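Local coordinates for Phosphoglucomutase/phosphomannomutase family protein (Burkholderia thailandensis, PDB 3UW2), which probably catalyses intramolecular phosphoryl transfer on phosphosugars as a metal-dependent member of the phosphohexose mutase family, at residues Gln285-Ala290 / Ala313-Glu318; Leu294-Gly299 / Phe354-Tyr359. All blocks are in the same frame, centred on the assembly; numbering follows the deposited sequence.

Interaction 1. Residues Gln285-Ala290 / Ala313-Glu318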
loop_
_atom_site.group_PDB
_atom_site.type_symbol
_atom_site.label_atom_id
_atom_site.label_comp_id
_atom_site.label_asym_id
_atom_site.label_seq_id
_atom_site.Cartn_x
_atom_site.Cartn_y
_atom_site.Cartn_z
ATOM N N GLN A 285 -10.556 6.613 -7.107
ATOM C CA GLN A 285 -9.328 6.752 -7.897
ATOM C C GLN A 285 -9.140 5.613 -8.926
ATOM O O GLN A 285 -8.712 5.861 -10.054
ATOM C CB GLN A 285 -8.118 6.788 -6.981
ATOM C CG GLN A 285 -8.040 8.022 -6.027
ATOM C CD GLN A 285 -6.751 7.939 -5.187
ATOM O OE1 GLN A 285 -5.629 7.686 -5.726
ATOM N NE2 GLN A 285 -6.898 8.056 -3.874
ATOM N N LEU A 286 -9.293 4.386 -8.481
ATOM C CA LEU A 286 -9.140 3.209 -9.347
ATOM C C LEU A 286 -10.119 3.241 -10.525
ATOM O O LEU A 286 -9.754 2.816 -11.620
ATOM C CB LEU A 286 -9.304 1.893 -8.561
ATOM C CG LEU A 286 -8.901 0.618 -9.313
ATOM C CD1 LEU A 286 -7.399 0.648 -9.561
ATOM C CD2 LEU A 286 -9.264 -0.603 -8.494
ATOM N N MET A 287 -11.359 3.726 -10.313
ATOM C CA MET A 287 -12.269 3.892 -11.476
ATOM C C MET A 287 -11.633 4.779 -12.563
ATOM O O MET A 287 -11.700 4.480 -13.756
ATOM C CB MET A 287 -13.652 4.374 -11.034
ATOM C CG MET A 287 -14.398 3.243 -10.306
ATOM S SD MET A 287 -16.131 3.454 -9.822
ATOM C CE MET A 287 -16.046 4.472 -8.347
ATOM N N LEU A 288 -10.947 5.849 -12.140
ATOM C CA LEU A 288 -10.474 6.821 -13.100
ATOM C C LEU A 288 -9.274 6.219 -13.849
ATOM O O LEU A 288 -9.089 6.389 -15.086
ATOM C CB LEU A 288 -10.095 8.133 -12.337
ATOM C CG LEU A 288 -9.641 9.353 -13.134
ATOM C CD1 LEU A 288 -10.853 10.068 -13.785
ATOM C CD2 LEU A 288 -8.824 10.359 -12.275
ATOM N N PHE A 289 -8.440 5.520 -13.091
ATOM C CA PHE A 289 -7.302 4.832 -13.719
ATOM C C PHE A 289 -7.756 3.684 -14.672
ATOM O O PHE A 289 -7.206 3.488 -15.744
ATOM C CB PHE A 289 -6.421 4.257 -12.585
ATOM C CG PHE A 289 -5.701 5.318 -11.811
ATOM C CD1 PHE A 289 -4.923 6.284 -12.503
ATOM C CD2 PHE A 289 -5.672 5.278 -10.408
ATOM C CE1 PHE A 289 -4.238 7.279 -11.800
ATOM C CE2 PHE A 289 -4.974 6.277 -9.693
ATOM C CZ PHE A 289 -4.261 7.271 -10.411
ATOM N N ALA A 290 -8.729 2.902 -14.232
ATOM C CA ALA A 290 -9.224 1.761 -14.999
ATOM C C ALA A 290 -9.771 2.292 -16.311
ATOM O O ALA A 290 -9.607 1.660 -17.353
ATOM C CB ALA A 290 -10.379 1.068 -14.230
ATOM N N ALA A 313 -17.515 -2.768 -10.139
ATOM C CA ALA A 313 -17.835 -3.858 -11.071
ATOM C C ALA A 313 -18.484 -3.301 -12.355
ATOM O O ALA A 313 -18.029 -3.601 -13.470
ATOM C CB ALA A 313 -18.773 -4.883 -10.413
ATOM N N ARG A 314 -19.564 -2.521 -12.175
ATOM C CA ARG A 314 -20.333 -1.976 -13.285
ATOM C C ARG A 314 -19.474 -0.993 -14.117
ATOM O O ARG A 314 -19.420 -1.050 -15.364
ATOM C CB ARG A 314 -21.581 -1.262 -12.752
ATOM C CG ARG A 314 -22.409 -0.640 -13.882
ATOM C CD ARG A 314 -23.560 0.244 -13.374
ATOM N NE ARG A 314 -24.689 -0.637 -13.128
ATOM C CZ ARG A 314 -25.430 -1.215 -14.085
ATOM N NH1 ARG A 314 -25.192 -0.979 -15.370
ATOM N NH2 ARG A 314 -26.428 -2.026 -13.761
ATOM N N TRP A 315 -18.758 -0.125 -13.413
ATOM C CA TRP A 315 -17.866 0.812 -14.068
ATOM C C TRP A 315 -16.876 0.088 -14.957
ATOM O O TRP A 315 -16.707 0.437 -16.168
ATOM C CB TRP A 315 -17.167 1.616 -12.999
ATOM C CG TRP A 315 -16.174 2.573 -13.558
ATOM C CD1 TRP A 315 -14.841 2.328 -13.827
ATOM C CD2 TRP A 315 -16.402 3.983 -13.968
ATOM N NE1 TRP A 315 -14.253 3.443 -14.355
ATOM C CE2 TRP A 315 -15.115 4.475 -14.438
ATOM C CE3 TRP A 315 -17.497 4.850 -13.957
ATOM C CZ2 TRP A 315 -14.946 5.775 -14.896
ATOM C CZ3 TRP A 315 -17.315 6.184 -14.407
ATOM C CH2 TRP A 315 -16.068 6.622 -14.881
ATOM N N VAL A 316 -16.216 -0.924 -14.395
ATOM C CA VAL A 316 -15.171 -1.626 -15.161
ATOM C C VAL A 316 -15.791 -2.314 -16.394
ATOM O O VAL A 316 -15.230 -2.214 -17.496
ATOM C CB VAL A 316 -14.391 -2.675 -14.324
ATOM C CG1 VAL A 316 -13.613 -3.657 -15.236
ATOM C CG2 VAL A 316 -13.465 -1.957 -13.311
ATOM N N ARG A 317 -16.967 -2.907 -16.233
ATOM C CA ARG A 317 -17.665 -3.530 -17.385
ATOM C C ARG A 317 -18.078 -2.556 -18.437
ATOM O O ARG A 317 -17.865 -2.825 -19.624
ATOM C CB ARG A 317 -18.870 -4.358 -17.008
ATOM C CG ARG A 317 -18.492 -5.606 -16.258
ATOM C CD ARG A 317 -19.752 -6.354 -15.913
ATOM N NE ARG A 317 -19.571 -7.094 -14.665
ATOM C CZ ARG A 317 -20.316 -6.873 -13.581
ATOM N NH1 ARG A 317 -21.304 -5.967 -13.604
ATOM N NH2 ARG A 317 -20.101 -7.577 -12.491
ATOM N N GLU A 318 -18.615 -1.414 -18.010
ATOM C CA GLU A 318 -19.069 -0.400 -18.955
ATOM C C GLU A 318 -17.889 0.213 -19.661
ATOM O O GLU A 318 -18.017 0.651 -20.789
ATOM C CB GLU A 318 -20.010 0.654 -18.294
ATOM C CG GLU A 318 -21.338 0.008 -17.914
ATOM C CD GLU A 318 -22.320 0.894 -17.165
ATOM O OE1 GLU A 318 -21.968 1.986 -16.703
ATOM O OE2 GLU A 318 -23.505 0.465 -17.035
#
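Met-287 and Trp-315 join two helices of an alpha/beta/alpha domain, 282-296 and 311-318, which are linked in the chain by strand 301-305.

The polar part is one bond: Trp-315 NE1 gives its hydrogen to the backbone oxygen Met-287 O at 2.8 Å, but the bond is weak because the N-H...O angle is only 129°. The indole reaches across because its CG stands anti to the backbone N (chi1 177°), which sends the ring toward helix 282-296.

The apolar part uses the same two residues. Met-287 CB lies over one face of the indole, 3.6 Å from the centroid of the five-membered ring and nearly on its normal, a CH-pi contact. The thioether follows obliquely as a Met-aromatic contact, with SD 4.3 Å from that centroid. Pro-389 touches both side chains, and Lys-319 makes a cation-pi contact with the indole. Met-287 also touches Asn-311 and Leu-312 at the start of the second helix, while Val-316 packs on Ile-302 of strand 301-305.

One turn on from Met-287, the helices also meet through small groups: Ala-290 CB lies 4.4 Å from Val-316 CG2.

Interaction 2. Residues Leu294-Gly299 / Phe354-Tyr359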
loop_
_atom_site.group_PDB
_atom_site.type_symbol
_atom_site.label_atom_id
_atom_site.label_comp_id
_atom_site.label_asym_id
_atom_site.label_seq_id
_atom_site.Cartn_x
_atom_site.Cartn_y
_atom_site.Cartn_z
ATOM N N LEU A 294 -8.056 0.820 -19.507
ATOM C CA LEU A 294 -8.868 -0.013 -20.378
ATOM C C LEU A 294 -9.037 0.554 -21.806
ATOM O O LEU A 294 -9.194 -0.203 -22.793
ATOM C CB LEU A 294 -10.235 -0.281 -19.735
ATOM C CG LEU A 294 -10.118 -1.233 -18.533
ATOM C CD1 LEU A 294 -11.485 -1.120 -17.813
ATOM C CD2 LEU A 294 -9.835 -2.684 -19.024
ATOM N N SER A 295 -8.951 1.875 -21.927
ATOM C CA SER A 295 -9.006 2.516 -23.207
ATOM C C SER A 295 -7.854 2.037 -24.054
ATOM O O SER A 295 -8.020 1.956 -25.222
ATOM C CB SER A 295 -8.959 4.059 -23.038
ATOM O OG SER A 295 -7.615 4.505 -23.015
ATOM N N ARG A 296 -6.713 1.636 -23.469
ATOM C CA ARG A 296 -5.574 1.054 -24.224
ATOM C C ARG A 296 -5.431 -0.483 -24.124
ATOM O O ARG A 296 -4.562 -1.054 -24.763
ATOM C CB ARG A 296 -4.206 1.736 -23.849
ATOM C CG ARG A 296 -4.152 3.261 -24.216
ATOM C CD ARG A 296 -2.919 4.011 -23.648
ATOM N NE ARG A 296 -2.955 4.099 -22.180
ATOM C CZ ARG A 296 -2.349 3.260 -21.332
ATOM N NH1 ARG A 296 -1.617 2.236 -21.792
ATOM N NH2 ARG A 296 -2.502 3.426 -20.030
ATOM N N ASN A 297 -6.263 -1.126 -23.301
ATOM C CA ASN A 297 -6.160 -2.545 -23.046
ATOM C C ASN A 297 -7.580 -3.130 -23.021
ATOM O O ASN A 297 -8.053 -3.510 -21.940
ATOM C CB ASN A 297 -5.524 -2.775 -21.649
ATOM C CG ASN A 297 -4.060 -2.378 -21.594
ATOM O OD1 ASN A 297 -3.218 -3.185 -21.952
ATOM N ND2 ASN A 297 -3.753 -1.116 -21.200
ATOM N N PRO A 298 -8.277 -3.185 -24.165
ATOM C CA PRO A 298 -9.693 -3.616 -24.177
ATOM C C PRO A 298 -9.814 -5.042 -23.676
ATOM O O PRO A 298 -8.953 -5.885 -24.011
ATOM C CB PRO A 298 -10.108 -3.543 -25.653
ATOM C CG PRO A 298 -9.047 -2.752 -26.340
ATOM C CD PRO A 298 -7.783 -2.822 -25.498
ATOM N N GLY A 299 -10.783 -5.293 -22.788
ATOM C CA GLY A 299 -11.002 -6.634 -22.270
ATOM C C GLY A 299 -10.225 -6.986 -20.987
ATOM O O GLY A 299 -10.529 -8.038 -20.367
ATOM N N PHE A 354 0.255 -0.383 -10.735
ATOM C CA PHE A 354 0.289 -0.303 -12.218
ATOM C C PHE A 354 1.291 -1.325 -12.751
ATOM O O PHE A 354 2.468 -1.215 -12.429
ATOM C CB PHE A 354 0.769 1.092 -12.703
ATOM C CG PHE A 354 -0.220 2.203 -12.421
ATOM C CD1 PHE A 354 -1.227 2.505 -13.356
ATOM C CD2 PHE A 354 -0.208 2.880 -11.164
ATOM C CE1 PHE A 354 -2.178 3.515 -13.082
ATOM C CE2 PHE A 354 -1.144 3.887 -10.924
ATOM C CZ PHE A 354 -2.117 4.194 -11.869
ATOM N N LYS A 355 0.809 -2.288 -13.550
ATOM C CA LYS A 355 1.669 -3.092 -14.367
ATOM C C LYS A 355 1.723 -2.434 -15.729
ATOM O O LYS A 355 2.815 -2.276 -16.295
ATOM C CB LYS A 355 1.168 -4.538 -14.466
ATOM C CG LYS A 355 1.977 -5.410 -15.436
ATOM C CD LYS A 355 3.449 -5.492 -15.040
ATOM C CE LYS A 355 4.195 -6.207 -16.169
ATOM N NZ LYS A 355 4.932 -7.194 -15.357
ATOM N N ASP A 356 0.579 -1.997 -16.252
ATOM C CA ASP A 356 0.582 -1.189 -17.532
ATOM C C ASP A 356 1.608 -0.067 -17.480
ATOM O O ASP A 356 1.558 0.759 -16.542
ATOM C CB ASP A 356 -0.823 -0.597 -17.676
ATOM C CG ASP A 356 -0.911 0.446 -18.763
ATOM O OD1 ASP A 356 -0.968 0.007 -19.910
ATOM O OD2 ASP A 356 -1.003 1.656 -18.481
ATOM N N ARG A 357 2.597 -0.079 -18.393
ATOM C CA ARG A 357 3.634 0.990 -18.542
ATOM C C ARG A 357 4.551 1.083 -17.331
ATOM O O ARG A 357 5.296 2.063 -17.165
ATOM C CB ARG A 357 2.979 2.375 -18.760
ATOM C CG ARG A 357 2.213 2.456 -20.078
ATOM C CD ARG A 357 1.293 3.688 -20.158
ATOM N NE ARG A 357 2.017 4.966 -19.961
ATOM C CZ ARG A 357 1.417 6.074 -19.550
ATOM N NH1 ARG A 357 0.070 6.107 -19.284
ATOM N NH2 ARG A 357 2.152 7.133 -19.346
ATOM N N TRP A 358 4.498 0.062 -16.492
ATOM C CA TRP A 358 5.236 0.114 -15.230
ATOM C C TRP A 358 5.782 -1.254 -14.818
ATOM O O TRP A 358 6.074 -2.055 -15.675
ATOM C CB TRP A 358 4.360 0.812 -14.171
ATOM C CG TRP A 358 5.056 1.233 -12.864
ATOM C CD1 TRP A 358 4.671 0.945 -11.560
ATOM C CD2 TRP A 358 6.169 2.159 -12.743
ATOM N NE1 TRP A 358 5.504 1.586 -10.662
ATOM C CE2 TRP A 358 6.429 2.316 -11.330
ATOM C CE3 TRP A 358 7.002 2.819 -13.679
ATOM C CZ2 TRP A 358 7.474 3.130 -10.855
ATOM C CZ3 TRP A 358 8.033 3.617 -13.198
ATOM C CH2 TRP A 358 8.280 3.750 -11.823
ATOM N N TYR A 359 5.901 -1.545 -13.512
ATOM C CA TYR A 359 6.582 -2.757 -13.023
ATOM C C TYR A 359 5.665 -3.578 -12.102
ATOM O O TYR A 359 6.028 -4.658 -11.652
ATOM C CB TYR A 359 7.851 -2.346 -12.219
ATOM C CG TYR A 359 8.798 -1.638 -13.131
ATOM C CD1 TYR A 359 9.627 -2.357 -13.959
ATOM C CD2 TYR A 359 8.809 -0.226 -13.221
ATOM C CE1 TYR A 359 10.492 -1.698 -14.845
ATOM C CE2 TYR A 359 9.670 0.437 -14.089
ATOM C CZ TYR A 359 10.475 -0.303 -14.896
ATOM O OH TYR A 359 11.271 0.362 -15.783
HETATM O O HOH W 1 -0.807 -2.749 -20.592
#
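Arg-296 and Asp-356 bury the most surface here, and they meet as an end-on, two-pronged salt bridge. Arg-296 NH2 gives a nearly straight bond to Asp-356 OD2 (2.8 Å, 169°), while Arg-296 NH1 reaches Asp-356 OD1 at 3.0 Å. Both oxygens are approached on their syn sides, and both lie close to the guanidinium plane; the two flat groups are still twisted 32° apart. A bend at chi3 turns the arginine end toward the carboxylate. Each partner has a second salt bridge: Arg-296 NH2 with Glu-292 one turn back on its own helix, and Asp-356 OD2 with Arg-370 of helix 364-375. Such a network probably favours the charged form of the aspartate.

Arg-357 comes next. Its CD sits over one face of the Arg-296 guanidinium, 3.6 Å from Arg-296 NH1. The two positive ends come within 3.8 Å (Arg-296 NH2 to Arg-357 NH1), but Arg-357 has its own acidic partners, Asp-188 and Glu-373, which probably offset the repulsion.

Asn-297 completes the grip on Asp-356 OD1. Its ND2 donates over 3.3 Å from above the carboxylate plane, the amide standing perpendicular to it, and also bonds to Val-293 O. A water donates to both Asn-297 OD1 and Asp-356 OD1, bridging the pair a second time.

Asp-356 and Arg-357 are the two central residues of a type II beta turn from Lys-355 to Trp-358, with Arg-357 at positive phi (66°). The result is a surface salt-bridge network tying this turn, just after edge strand 352-354, to the C-terminal end of helix 282-296 in the alpha/beta/alpha domain.

Both interactions draw on helix 282-296, the first in its middle and the second at its C-terminal end, with centres about 13 Å apart. Along the chain the segments alternate: 285-290, 294-299, 313-318, 354-359. All four fall in the range of alpha/beta/alpha domain III, whose mixed sheet has strands 322-326 and 352-354 at its edges. Interaction 1 joins the helix to 311-318, and interaction 2 to the turn following strand 352-354, so one helix is tied to two separate parts of the domain. Between them, Phe-289 and Phe-354 pack edge-to-face, and Leu-294 CD1 touches Val-316 O. Neither contact is at the zinc site formed by Asp-264, Asp-266 and Asp-268.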